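Local coordinates for ORC1-type DNA replication protein 2 (Aeropyrum pernix, PDB 1W5T) that binds DNA and takes part in regulating DNA replication, and carries an ATP-binding AAA+ domain and a winged-helix domain, at residues Phe9-Arg12 and Arg13-Asp16; Pro213-Lys216 and Ser217-Tyr221; Leu224-Arg227 and Ala228-Leu232; Ala262-Ala265 and Leu266-Cys270; Ser280-Glu283 and Asp284-Arg287. All coordinates share one frame; numbering follows the deposited sequence.

Contact 1: residues Phe9-Arg12 and Arg13-Asp16; sequences FKDR and RVFD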
# COMPACT_ATOMS: atom_id res chain seq x y z
N PHE A 9 25.28 -4.21 -14.10
CA PHE A 9 24.57 -3.04 -13.66
C PHE A 9 25.34 -1.80 -14.09
O PHE A 9 26.57 -1.78 -14.01
CB PHE A 9 24.46 -3.06 -12.13
CG PHE A 9 23.54 -4.12 -11.60
CD1 PHE A 9 24.03 -5.35 -11.21
CD2 PHE A 9 22.17 -3.88 -11.47
CE1 PHE A 9 23.17 -6.33 -10.70
CE2 PHE A 9 21.31 -4.85 -10.96
CZ PHE A 9 21.81 -6.07 -10.57
N LYS A 10 24.64 -0.77 -14.53
CA LYS A 10 25.29 0.53 -14.66
C LYS A 10 25.01 1.41 -13.43
O LYS A 10 25.75 2.35 -13.19
CB LYS A 10 24.97 1.20 -16.00
CG LYS A 10 23.66 1.99 -16.12
CD LYS A 10 23.60 2.63 -17.51
CE LYS A 10 22.19 2.87 -17.98
NZ LYS A 10 22.00 2.49 -19.40
N ASP A 11 23.96 1.06 -12.67
CA ASP A 11 23.62 1.68 -11.37
C ASP A 11 22.68 0.80 -10.53
O ASP A 11 21.44 0.86 -10.64
CB ASP A 11 22.99 3.08 -11.55
CG ASP A 11 22.96 3.89 -10.25
OD1 ASP A 11 23.13 3.34 -9.15
OD2 ASP A 11 22.77 5.12 -10.24
N ARG A 12 23.28 -0.02 -9.69
CA ARG A 12 22.57 -0.89 -8.77
C ARG A 12 21.50 -0.22 -7.86
O ARG A 12 20.61 -0.89 -7.32
CB ARG A 12 23.62 -1.55 -7.89
CG ARG A 12 23.52 -3.05 -7.74
CD ARG A 12 24.72 -3.59 -7.01
NE ARG A 12 24.98 -4.97 -7.38
CZ ARG A 12 25.97 -5.47 -8.10
NH1 ARG A 12 25.93 -6.77 -8.29
NH2 ARG A 12 26.97 -4.76 -8.63
N ARG A 13 21.61 1.08 -7.62
CA ARG A 13 20.70 1.72 -6.67
C ARG A 13 19.28 1.89 -7.27
O ARG A 13 18.29 2.07 -6.56
CB ARG A 13 21.27 3.06 -6.19
CG ARG A 13 22.50 2.89 -5.28
CD ARG A 13 23.76 3.48 -5.89
NE ARG A 13 23.86 4.89 -5.54
CZ ARG A 13 23.73 5.97 -6.30
NH1 ARG A 13 23.49 5.97 -7.61
NH2 ARG A 13 23.88 7.13 -5.67
N VAL A 14 19.21 1.82 -8.59
CA VAL A 14 17.95 1.81 -9.32
C VAL A 14 17.07 0.64 -8.88
O VAL A 14 15.88 0.68 -9.07
CB VAL A 14 18.22 1.76 -10.86
CG1 VAL A 14 16.97 1.47 -11.69
CG2 VAL A 14 18.90 3.02 -11.31
N PHE A 15 17.68 -0.37 -8.27
CA PHE A 15 16.98 -1.57 -7.84
C PHE A 15 16.65 -1.58 -6.34
O PHE A 15 16.02 -2.49 -5.83
CB PHE A 15 17.77 -2.83 -8.27
CG PHE A 15 17.70 -3.08 -9.75
CD1 PHE A 15 18.59 -2.42 -10.62
CD2 PHE A 15 16.70 -3.91 -10.30
CE1 PHE A 15 18.52 -2.61 -12.00
CE2 PHE A 15 16.61 -4.11 -11.69
CZ PHE A 15 17.51 -3.45 -12.54
N ASP A 16 17.10 -0.55 -5.62
CA ASP A 16 16.80 -0.45 -4.19
C ASP A 16 15.33 -0.02 -4.00
O ASP A 16 14.76 0.69 -4.83
CB ASP A 16 17.78 0.51 -3.49
CG ASP A 16 19.21 -0.06 -3.37
OD1 ASP A 16 19.56 -1.09 -4.03
OD2 ASP A 16 20.06 0.43 -2.62

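Contact 2: residues Pro213-Lys216 and Ser217-Tyr221; sequences PAYK and SRELY. With ANP (phosphoaminophosphonic acid-adenylate ester), chain D.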
# COMPACT_ATOMS: atom_id res chain seq x y z
N PRO A 213 -4.82 -0.08 -8.13
CA PRO A 213 -4.99 -1.52 -8.23
C PRO A 213 -3.61 -2.17 -8.50
O PRO A 213 -2.62 -1.48 -8.83
CB PRO A 213 -5.89 -1.69 -9.47
CG PRO A 213 -5.38 -0.59 -10.42
CD PRO A 213 -4.98 0.59 -9.44
N ALA A 214 -3.58 -3.49 -8.42
CA ALA A 214 -2.43 -4.25 -8.76
C ALA A 214 -2.17 -4.15 -10.27
O ALA A 214 -3.08 -3.95 -11.05
CB ALA A 214 -2.63 -5.73 -8.32
N TYR A 215 -0.90 -4.31 -10.64
CA TYR A 215 -0.44 -4.12 -12.01
C TYR A 215 -0.70 -5.29 -12.97
O TYR A 215 -0.44 -6.48 -12.67
CB TYR A 215 1.07 -3.80 -11.99
CG TYR A 215 1.42 -2.45 -11.40
CD1 TYR A 215 2.19 -2.36 -10.22
CD2 TYR A 215 1.01 -1.25 -12.03
CE1 TYR A 215 2.53 -1.12 -9.68
CE2 TYR A 215 1.34 0.01 -11.48
CZ TYR A 215 2.09 0.06 -10.32
OH TYR A 215 2.41 1.28 -9.82
N LYS A 216 -1.19 -4.94 -14.15
CA LYS A 216 -1.28 -5.91 -15.27
C LYS A 216 0.10 -6.15 -15.88
O LYS A 216 1.05 -5.38 -15.63
CB LYS A 216 -2.26 -5.43 -16.32
CG LYS A 216 -3.66 -5.19 -15.72
CD LYS A 216 -4.67 -4.66 -16.76
CE LYS A 216 -6.01 -4.19 -16.06
NZ LYS A 216 -7.10 -5.23 -16.21
N SER A 217 0.22 -7.19 -16.69
CA SER A 217 1.52 -7.58 -17.21
C SER A 217 2.18 -6.52 -18.09
O SER A 217 3.40 -6.30 -17.99
CB SER A 217 1.47 -8.95 -17.92
OG SER A 217 0.89 -8.82 -19.20
N ARG A 218 1.36 -5.86 -18.91
CA ARG A 218 1.77 -4.75 -19.77
C ARG A 218 2.42 -3.60 -18.96
O ARG A 218 3.46 -3.06 -19.33
CB ARG A 218 0.54 -4.20 -20.51
CG ARG A 218 0.31 -4.76 -21.90
CD ARG A 218 -0.26 -3.69 -22.93
NE ARG A 218 -0.35 -2.33 -22.35
CZ ARG A 218 -0.18 -1.18 -23.01
NH1 ARG A 218 0.10 -1.17 -24.31
NH2 ARG A 218 -0.29 -0.03 -22.36
N GLU A 219 1.79 -3.26 -17.83
CA GLU A 219 2.33 -2.25 -16.90
C GLU A 219 3.61 -2.67 -16.25
O GLU A 219 4.54 -1.88 -16.20
CB GLU A 219 1.30 -1.82 -15.88
CG GLU A 219 0.06 -1.27 -16.56
CD GLU A 219 -1.13 -1.34 -15.67
OE1 GLU A 219 -1.98 -0.45 -15.75
OE2 GLU A 219 -1.21 -2.26 -14.86
N LEU A 220 3.67 -3.92 -15.78
CA LEU A 220 4.90 -4.46 -15.23
C LEU A 220 6.00 -4.45 -16.26
O LEU A 220 7.14 -4.20 -15.93
CB LEU A 220 4.73 -5.88 -14.65
CG LEU A 220 3.90 -6.01 -13.35
CD1 LEU A 220 3.68 -7.47 -13.02
CD2 LEU A 220 4.55 -5.20 -12.16
N TYR A 221 5.65 -4.69 -17.52
CA TYR A 221 6.63 -4.70 -18.57
C TYR A 221 7.22 -3.29 -18.71
O TYR A 221 8.44 -3.11 -18.72
CB TYR A 221 6.06 -5.19 -19.91
CG TYR A 221 7.12 -5.02 -20.97
CD1 TYR A 221 7.26 -3.82 -21.65
CD2 TYR A 221 8.09 -6.04 -21.19
CE1 TYR A 221 8.27 -3.63 -22.55
CE2 TYR A 221 9.10 -5.86 -22.13
CZ TYR A 221 9.17 -4.66 -22.79
OH TYR A 221 10.15 -4.44 -23.70
PG ANP D . 3.46 -2.13 0.21
O1G ANP D . 4.50 -3.17 0.80
O2G ANP D . 3.48 -0.83 1.12
O3G ANP D . 1.98 -2.72 0.10
PB ANP D . 3.57 -0.22 -2.08
O1B ANP D . 3.73 1.08 -1.20
O2B ANP D . 2.09 -0.34 -2.55
N3B ANP D . 4.10 -1.65 -1.31
PA ANP D . 5.83 0.70 -3.61
O1A ANP D . 5.53 2.22 -3.98
O2A ANP D . 6.78 0.64 -2.35
O3A ANP D . 4.47 -0.16 -3.44
O5' ANP D . 6.45 -0.05 -4.90
C5' ANP D . 7.04 -1.36 -5.02
C4' ANP D . 8.22 -1.20 -5.99
O4' ANP D . 7.75 -0.96 -7.32
C3' ANP D . 9.08 0.02 -5.68
O3' ANP D . 10.40 -0.28 -6.04
C2' ANP D . 8.57 1.11 -6.62
O2' ANP D . 9.49 2.16 -6.93
C1' ANP D . 8.20 0.29 -7.84
N9 ANP D . 7.04 0.87 -8.52
C8 ANP D . 5.73 0.73 -8.12
N7 ANP D . 4.88 1.39 -8.95
C5 ANP D . 5.61 1.94 -9.93
C6 ANP D . 5.46 2.78 -11.16
N6 ANP D . 4.25 3.21 -11.61
N1 ANP D . 6.57 3.15 -11.85
C2 ANP D . 7.80 2.79 -11.50
N3 ANP D . 8.07 2.05 -10.40
C4 ANP D . 6.99 1.60 -9.60

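Contact 3: residues Leu224-Arg227 and Ala228-Leu232; sequences LEQR and AELGL. With ANP (phosphoaminophosphonic acid-adenylate ester), chain D.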
# COMPACT_ATOMS: atom_id res chain seq x y z
N LEU A 224 9.53 -2.63 -15.74
CA LEU A 224 10.81 -3.33 -15.80
C LEU A 224 11.70 -2.70 -16.87
O LEU A 224 12.94 -2.60 -16.73
CB LEU A 224 10.60 -4.83 -16.05
CG LEU A 224 9.90 -5.57 -14.90
CD1 LEU A 224 9.51 -7.01 -15.30
CD2 LEU A 224 10.73 -5.55 -13.61
N GLU A 225 11.07 -2.25 -17.93
CA GLU A 225 11.83 -1.70 -19.04
C GLU A 225 12.57 -0.40 -18.66
O GLU A 225 13.73 -0.23 -19.02
CB GLU A 225 10.98 -1.54 -20.29
CG GLU A 225 11.68 -0.80 -21.40
CD GLU A 225 10.75 -0.49 -22.56
OE1 GLU A 225 10.92 -1.07 -23.65
OE2 GLU A 225 9.84 0.33 -22.40
N GLN A 226 11.88 0.47 -17.92
CA GLN A 226 12.45 1.64 -17.28
C GLN A 226 13.54 1.28 -16.25
O GLN A 226 14.59 1.92 -16.23
CB GLN A 226 11.33 2.49 -16.64
CG GLN A 226 11.79 3.74 -15.91
CD GLN A 226 10.65 4.50 -15.28
OE1 GLN A 226 9.84 3.93 -14.54
NE2 GLN A 226 10.59 5.82 -15.56
N ARG A 227 13.35 0.28 -15.39
CA ARG A 227 14.46 -0.14 -14.53
C ARG A 227 15.70 -0.65 -15.35
O ARG A 227 16.85 -0.29 -15.08
CB ARG A 227 14.04 -1.18 -13.48
CG ARG A 227 13.22 -0.68 -12.29
CD ARG A 227 13.40 0.81 -11.86
NE ARG A 227 12.19 1.21 -11.19
CZ ARG A 227 12.04 1.30 -9.88
NH1 ARG A 227 13.08 1.08 -9.05
NH2 ARG A 227 10.84 1.65 -9.38
N ALA A 228 15.47 -1.48 -16.35
CA ALA A 228 16.59 -1.92 -17.19
C ALA A 228 17.37 -0.71 -17.78
O ALA A 228 18.57 -0.54 -17.52
CB ALA A 228 16.13 -2.85 -18.26
N GLU A 229 16.65 0.16 -18.49
CA GLU A 229 17.22 1.37 -19.11
C GLU A 229 18.06 2.24 -18.21
O GLU A 229 19.13 2.66 -18.62
CB GLU A 229 16.13 2.22 -19.76
CG GLU A 229 15.54 1.65 -21.03
CD GLU A 229 14.40 2.50 -21.53
OE1 GLU A 229 13.73 2.11 -22.51
OE2 GLU A 229 14.14 3.57 -20.97
N LEU A 230 17.57 2.52 -16.99
CA LEU A 230 18.30 3.32 -16.01
C LEU A 230 19.35 2.52 -15.25
O LEU A 230 20.30 3.09 -14.71
CB LEU A 230 17.30 3.87 -15.00
CG LEU A 230 16.10 4.65 -15.56
CD1 LEU A 230 15.02 4.90 -14.46
CD2 LEU A 230 16.51 5.97 -16.25
N GLY A 231 19.15 1.22 -15.13
CA GLY A 231 19.88 0.49 -14.11
C GLY A 231 20.81 -0.57 -14.67
O GLY A 231 21.81 -0.89 -14.05
N LEU A 232 20.46 -1.09 -15.84
CA LEU A 232 21.25 -2.14 -16.46
C LEU A 232 22.06 -1.57 -17.64
O LEU A 232 21.66 -0.58 -18.26
CB LEU A 232 20.32 -3.28 -16.94
CG LEU A 232 19.47 -3.99 -15.89
CD1 LEU A 232 18.89 -5.29 -16.43
CD2 LEU A 232 20.25 -4.23 -14.57
PG ANP D . 3.46 -2.13 0.21
O1G ANP D . 4.50 -3.17 0.80
O2G ANP D . 3.48 -0.83 1.12
O3G ANP D . 1.98 -2.72 0.10
PB ANP D . 3.57 -0.22 -2.08
O1B ANP D . 3.73 1.08 -1.20
O2B ANP D . 2.09 -0.34 -2.55
N3B ANP D . 4.10 -1.65 -1.31
PA ANP D . 5.83 0.70 -3.61
O1A ANP D . 5.53 2.22 -3.98
O2A ANP D . 6.78 0.64 -2.35
O3A ANP D . 4.47 -0.16 -3.44
O5' ANP D . 6.45 -0.05 -4.90
C5' ANP D . 7.04 -1.36 -5.02
C4' ANP D . 8.22 -1.20 -5.99
O4' ANP D . 7.75 -0.96 -7.32
C3' ANP D . 9.08 0.02 -5.68
O3' ANP D . 10.40 -0.28 -6.04
C2' ANP D . 8.57 1.11 -6.62
O2' ANP D . 9.49 2.16 -6.93
C1' ANP D . 8.20 0.29 -7.84
N9 ANP D . 7.04 0.87 -8.52
C8 ANP D . 5.73 0.73 -8.12
N7 ANP D . 4.88 1.39 -8.95
C5 ANP D . 5.61 1.94 -9.93
C6 ANP D . 5.46 2.78 -11.16
N6 ANP D . 4.25 3.21 -11.61
N1 ANP D . 6.57 3.15 -11.85
C2 ANP D . 7.80 2.79 -11.50
N3 ANP D . 8.07 2.05 -10.40
C4 ANP D . 6.99 1.60 -9.60

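Contact 4: residues Ala262-Ala265 and Leu266-Cys270; sequences AIVA and LKMAC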
# COMPACT_ATOMS: atom_id res chain seq x y z
N ALA A 262 8.38 -7.98 -9.15
CA ALA A 262 8.90 -8.02 -10.51
C ALA A 262 10.33 -7.48 -10.59
O ALA A 262 11.21 -8.14 -11.17
CB ALA A 262 7.99 -7.30 -11.46
N ILE A 263 10.54 -6.32 -9.96
CA ILE A 263 11.82 -5.66 -9.92
C ILE A 263 12.89 -6.48 -9.20
O ILE A 263 14.05 -6.51 -9.65
CB ILE A 263 11.67 -4.25 -9.30
CG1 ILE A 263 10.99 -3.33 -10.29
CG2 ILE A 263 13.02 -3.64 -8.95
CD1 ILE A 263 10.45 -2.10 -9.63
N VAL A 264 12.52 -7.13 -8.11
CA VAL A 264 13.43 -7.95 -7.32
C VAL A 264 13.85 -9.19 -8.16
O VAL A 264 15.03 -9.56 -8.20
CB VAL A 264 12.79 -8.37 -5.96
CG1 VAL A 264 13.65 -9.35 -5.23
CG2 VAL A 264 12.61 -7.16 -5.06
N ALA A 265 12.90 -9.80 -8.84
CA ALA A 265 13.21 -10.84 -9.83
C ALA A 265 14.26 -10.43 -10.85
O ALA A 265 15.17 -11.19 -11.15
CB ALA A 265 11.95 -11.32 -10.55
N LEU A 266 14.11 -9.24 -11.43
CA LEU A 266 15.01 -8.77 -12.45
C LEU A 266 16.39 -8.52 -11.80
O LEU A 266 17.42 -8.93 -12.34
CB LEU A 266 14.44 -7.52 -13.16
CG LEU A 266 15.37 -6.74 -14.11
CD1 LEU A 266 15.89 -7.68 -15.16
CD2 LEU A 266 14.71 -5.59 -14.81
N LYS A 267 16.38 -7.90 -10.62
CA LYS A 267 17.59 -7.77 -9.83
C LYS A 267 18.32 -9.08 -9.68
O LYS A 267 19.51 -9.16 -10.04
CB LYS A 267 17.34 -7.22 -8.44
CG LYS A 267 18.65 -6.66 -7.79
CD LYS A 267 18.40 -6.10 -6.40
CE LYS A 267 18.66 -7.17 -5.31
NZ LYS A 267 17.69 -7.18 -4.14
N MET A 268 17.61 -10.07 -9.15
CA MET A 268 18.15 -11.39 -8.84
C MET A 268 18.73 -12.04 -10.09
O MET A 268 19.83 -12.56 -10.05
CB MET A 268 17.07 -12.35 -8.31
CG MET A 268 16.61 -12.13 -6.88
SD MET A 268 15.18 -13.30 -6.47
CE MET A 268 15.98 -14.92 -6.65
N ALA A 269 17.97 -11.98 -11.18
CA ALA A 269 18.41 -12.57 -12.43
C ALA A 269 19.75 -11.97 -12.81
O ALA A 269 20.66 -12.67 -13.19
CB ALA A 269 17.38 -12.39 -13.51
N CYS A 270 19.89 -10.66 -12.64
CA CYS A 270 21.15 -9.99 -12.96
C CYS A 270 22.34 -10.43 -12.08
O CYS A 270 23.46 -10.67 -12.59
CB CYS A 270 20.98 -8.49 -12.89
SG CYS A 270 20.09 -7.89 -14.29

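Contact 5: residues Ser280-Glu283 and Asp284-Arg287; sequences SLSE and DLVR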
# COMPACT_ATOMS: atom_id res chain seq x y z
N SER A 280 25.64 -10.95 -19.73
CA SER A 280 24.30 -10.66 -20.16
C SER A 280 23.31 -11.62 -19.47
O SER A 280 23.74 -12.64 -18.87
CB SER A 280 24.22 -10.79 -21.66
OG SER A 280 24.77 -12.04 -22.02
N LEU A 281 22.02 -11.30 -19.53
CA LEU A 281 21.00 -12.21 -19.05
C LEU A 281 20.79 -13.35 -20.02
O LEU A 281 21.10 -13.26 -21.22
CB LEU A 281 19.67 -11.51 -18.85
CG LEU A 281 19.57 -10.43 -17.80
CD1 LEU A 281 18.21 -9.72 -17.86
CD2 LEU A 281 19.85 -10.97 -16.41
N SER A 282 20.25 -14.44 -19.48
CA SER A 282 19.69 -15.48 -20.34
C SER A 282 18.29 -15.78 -19.81
O SER A 282 17.97 -15.43 -18.66
CB SER A 282 20.60 -16.71 -20.33
OG SER A 282 20.54 -17.38 -19.10
N GLU A 283 17.45 -16.39 -20.64
CA GLU A 283 16.13 -16.78 -20.22
C GLU A 283 16.08 -17.72 -19.01
O GLU A 283 15.18 -17.59 -18.16
CB GLU A 283 15.39 -17.39 -21.40
CG GLU A 283 15.44 -16.48 -22.61
CD GLU A 283 14.44 -16.87 -23.64
OE1 GLU A 283 14.44 -16.30 -24.75
OE2 GLU A 283 13.66 -17.75 -23.34
N ASP A 284 17.01 -18.68 -18.96
CA ASP A 284 17.13 -19.61 -17.83
C ASP A 284 17.28 -18.88 -16.50
O ASP A 284 16.63 -19.23 -15.51
CB ASP A 284 18.28 -20.60 -18.04
CG ASP A 284 18.00 -21.61 -19.19
OD1 ASP A 284 18.93 -22.33 -19.57
OD2 ASP A 284 16.91 -21.75 -19.77
N LEU A 285 18.14 -17.87 -16.48
CA LEU A 285 18.44 -17.13 -15.26
C LEU A 285 17.23 -16.31 -14.81
O LEU A 285 16.89 -16.30 -13.65
CB LEU A 285 19.70 -16.25 -15.45
CG LEU A 285 20.99 -17.11 -15.57
CD1 LEU A 285 22.15 -16.32 -16.18
CD2 LEU A 285 21.45 -17.72 -14.18
N VAL A 286 16.55 -15.69 -15.76
CA VAL A 286 15.34 -14.94 -15.47
C VAL A 286 14.28 -15.89 -14.94
O VAL A 286 13.71 -15.63 -13.88
CB VAL A 286 14.83 -14.16 -16.71
CG1 VAL A 286 13.44 -13.56 -16.48
CG2 VAL A 286 15.83 -13.06 -17.06
N ARG A 287 14.06 -17.00 -15.65
CA ARG A 287 13.07 -17.97 -15.20
C ARG A 287 13.43 -18.55 -13.85
O ARG A 287 12.56 -18.70 -12.99
CB ARG A 287 12.77 -19.04 -16.23
CG ARG A 287 11.86 -18.53 -17.34
CD ARG A 287 11.47 -19.58 -18.37
NE ARG A 287 12.70 -20.24 -18.84
CZ ARG A 287 13.21 -20.11 -20.06
NH1 ARG A 287 12.60 -19.36 -21.01
NH2 ARG A 287 14.34 -20.76 -20.34

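Contact 1: residues Phe9-Arg12 and Arg13-Asp16
A short 3-10 turn in the N-terminal arm, ahead of helix 28-43, brings D11 onto R13 and F9 onto F15. The turn is closed by two i to i+3 backbone bonds: V14 N reaches D11 O at 3.2 Å, and F15 N reaches R12 O at 3.1 Å. At its start, with CG anti to the backbone N (chi1 -165°), the D11 carboxylate turns forward to R13. OD1 then takes two donors from R13. The backbone N of R13 arrives at D11 OD1 from above the carboxylate plane, 3.1 Å away, while R13 NH1 comes in on the syn lone pair of the same oxygen, almost dead straight at 177°. R13 NH1 also lies 2.9 Å from D11 OD2, a weak hydrogen bond but part of the salt bridge; carboxylate and guanidinium are nearly coplanar, and the arginine chain has to bend at chi2 and chi3 to get there. An asparagine here would probably leave the R13 guanidinium without its countercharge. On another side of the turn, F9 presents its CE2 edge to the face of F15, 3.7 Å from F15 CD1, an offset edge-to-face pair with planes at 83°. The aliphatic CG of R12 lies over one face of the F9 ring, and the R12 guanidinium goes on to a salt bridge with E274. The D11 carboxylate thus holds both the backbone and the side chain of R13, and its negative charge would be expected to balance the positive charge of the guanidinium.

Contact 2: residues Pro213-Lys216 and Ser217-Tyr221
Y215 packs back onto the first turn of helix 217-231 and reaches forward to the nucleotide. Its CB lies 3.8 Å from L220 CD2, and CD1 is still beside that methyl. On the other ortho position, CD2 has E219 OE2 in the ring plane at its edge, 3.7 Å away, with the carboxylate turned almost at right angles to the ring. Further out, CE1 and CZ both come nearest to ANP N7, and the hydroxyl OH donates to ANP N7 at 2.6 Å. A phenylalanine in its place would probably leave adenine N7 without this donor. E219 also fixes the backbone next to the tyrosine: its OE2 accepts K216 N at 2.8 Å, met nearly along the C-O axis, while OE1 pairs with R27. K216, the N-cap residue, gives its carbonyl O to L220 N at 3.0 Å, an i to i+4 bond. Y215 is an ATP-binding residue, and it stands in the loop between strand 206-212 of the parallel sheet and helix 217-231. Behind it, L220 packs against helices 239-249 and 259-275, and Y215 itself touches A259 at the start of the latter.

Contact 3: residues Leu224-Arg227 and Ala228-Leu232
R227 leaves its helix with an unusual kink, chi2 at -26°, and so delivers one nitrogen to two acceptors of the nucleotide while its neighbours Q226 and A228 carry on the regular turns. This is the last part of helix 217-231 in the AAA+ lid, and R227 is an ATP-binding residue. R227 NH2 bonds ANP O2' at 2.8 Å and ANP N3 at 3.0 Å, so ribose and adenine are gripped together; O2' lies at the guanidinium edge, in its plane. The other terminal nitrogen, NH1, holds V14 O of the N-terminal arm. Across the helical turn, Q226 and L230 run side by side in the same direction, with Q226 CG 3.7 Å from L230 CD1, while the Q226 amide goes to E23 O. E225 and E229 are less comfortable: E229 OE1 stands 4.3 Å from E225 OE2, a pair of like charges that may be eased by the salt bridge of E229 OE2 to R25. The i to i+4 bonds run from A228 N, E229 N and L230 N. At the helix end the pattern becomes mixed: G231 N bonds R227 O only weakly, and A228 O accepts G231 N (i to i+3, 3.0 Å) as well as L232 N (i to i+4, 2.6 Å).

Contact 4: residues Ala262-Ala265 and Leu266-Cys270
L266 opens the second half of this regular stretch of helix 259-275, its N bonded to A262 O at 3.1 Å one turn back. Its CB rests beside I263 O, and with CG anti to the backbone N (chi1 170°) the isobutyl group swings off the preceding turn toward helix 239-249, where it meets L242 and I245. K267 comes next. Its N reaches I263 O at 2.9 Å, and its CB lies 3.3 Å from V264 O; the chain beyond bends at chi3 and chi4. M268 gives its N to V264 O at 2.8 Å. Its CG lies on the same side of the chain as V264, 4.4 Å from V264 CG1, a loose apolar pair one turn apart; the chain then bends at chi3, and the side chain touches A289 and E292 of helix 283-292. A269 follows, N to A265 O at 2.9 Å, with its small CB 3.4 Å from that same oxygen. C270 carries the pattern on inside its own segment, bonding L266 O. The cohesion here is therefore chiefly a ladder of four i to i+4 backbone bonds, and most side chains are spent on other helices. A262 and I263 lie against helix 217-231, where I263 touches R227 and also the bound nucleotide; A269 and M268 lie against helix 283-292; C270 meets F9 and L232. Helix 259-275 is thus packed among helices 217-231, 239-249 and 283-292 and the N-terminal residues.

Contact 5: residues Ser280-Glu283 and Asp284-Arg287
E283 sets out with CG anti to its carbonyl carbon (chi1 -52°) and stays extended, while R287, starting the same way, folds back at chi3 (-51°); between them these torsions lay the guanidinium across the first turn of helix 283-292. R287 NH1 reaches E283 OE2 at 3.0 Å, using the anti lone pair of E283 OE2, with the two flat groups turned 71° apart. The same guanidinium has E283 O over the middle of one face, 3.6 Å above its plane. R287 NH2 meets D284 OD2 at 2.8 Å, a weak hydrogen bond but a salt bridge all the same, so a single arginine joins two acids. Each carboxylate would be expected to have its charge partly balanced by it, and E283 OE1 has a second cation in R240. Beneath this network the backbone starts its helical bonding: S282 O accepts V286 N at 3.2 Å, and L285 N only weakly, while R287 N bonds E283 O at 2.8 Å. The S282 hydroxyl oxygen OG lies 3.5 Å from L285 CD1. On the buried side, the L281 and V286 side chains cross at about a right angle, CD1 of L281 lying 4.2 Å from CG2 of V286; L281 also touches C270 and W237, and V286 leans on L244 and I245 of helix 239-249. S282 is the N-cap residue, and E283 and D284 in the first turn place negative charge at the helix N-terminus, where it probably interacts favourably with the helix dipole.

In the fold
Contacts 1, 3 and 4 form one cluster beside the nucleotide. Contacts 1 and 3 have centres about 9 Å apart and are tied by V14 O to R227 NH1 at 2.8 Å and by K10 N to G231 O at 2.9 Å, so the N-terminal arm is held to the very arginine that binds ANP. Contact 4 backs both: I263 CD1 lies 3.8 Å from R227 CZ, and F9 CZ 3.4 Å from C270 CB. Contacts 2 and 3 both use helix 217-231, centres about 16 Å apart, and bring Y215 and R227 to different edges of the adenine. Contact 5 meets contact 4 through A269 and L281 but not contact 3, whose nearest atoms are about 5 Å away.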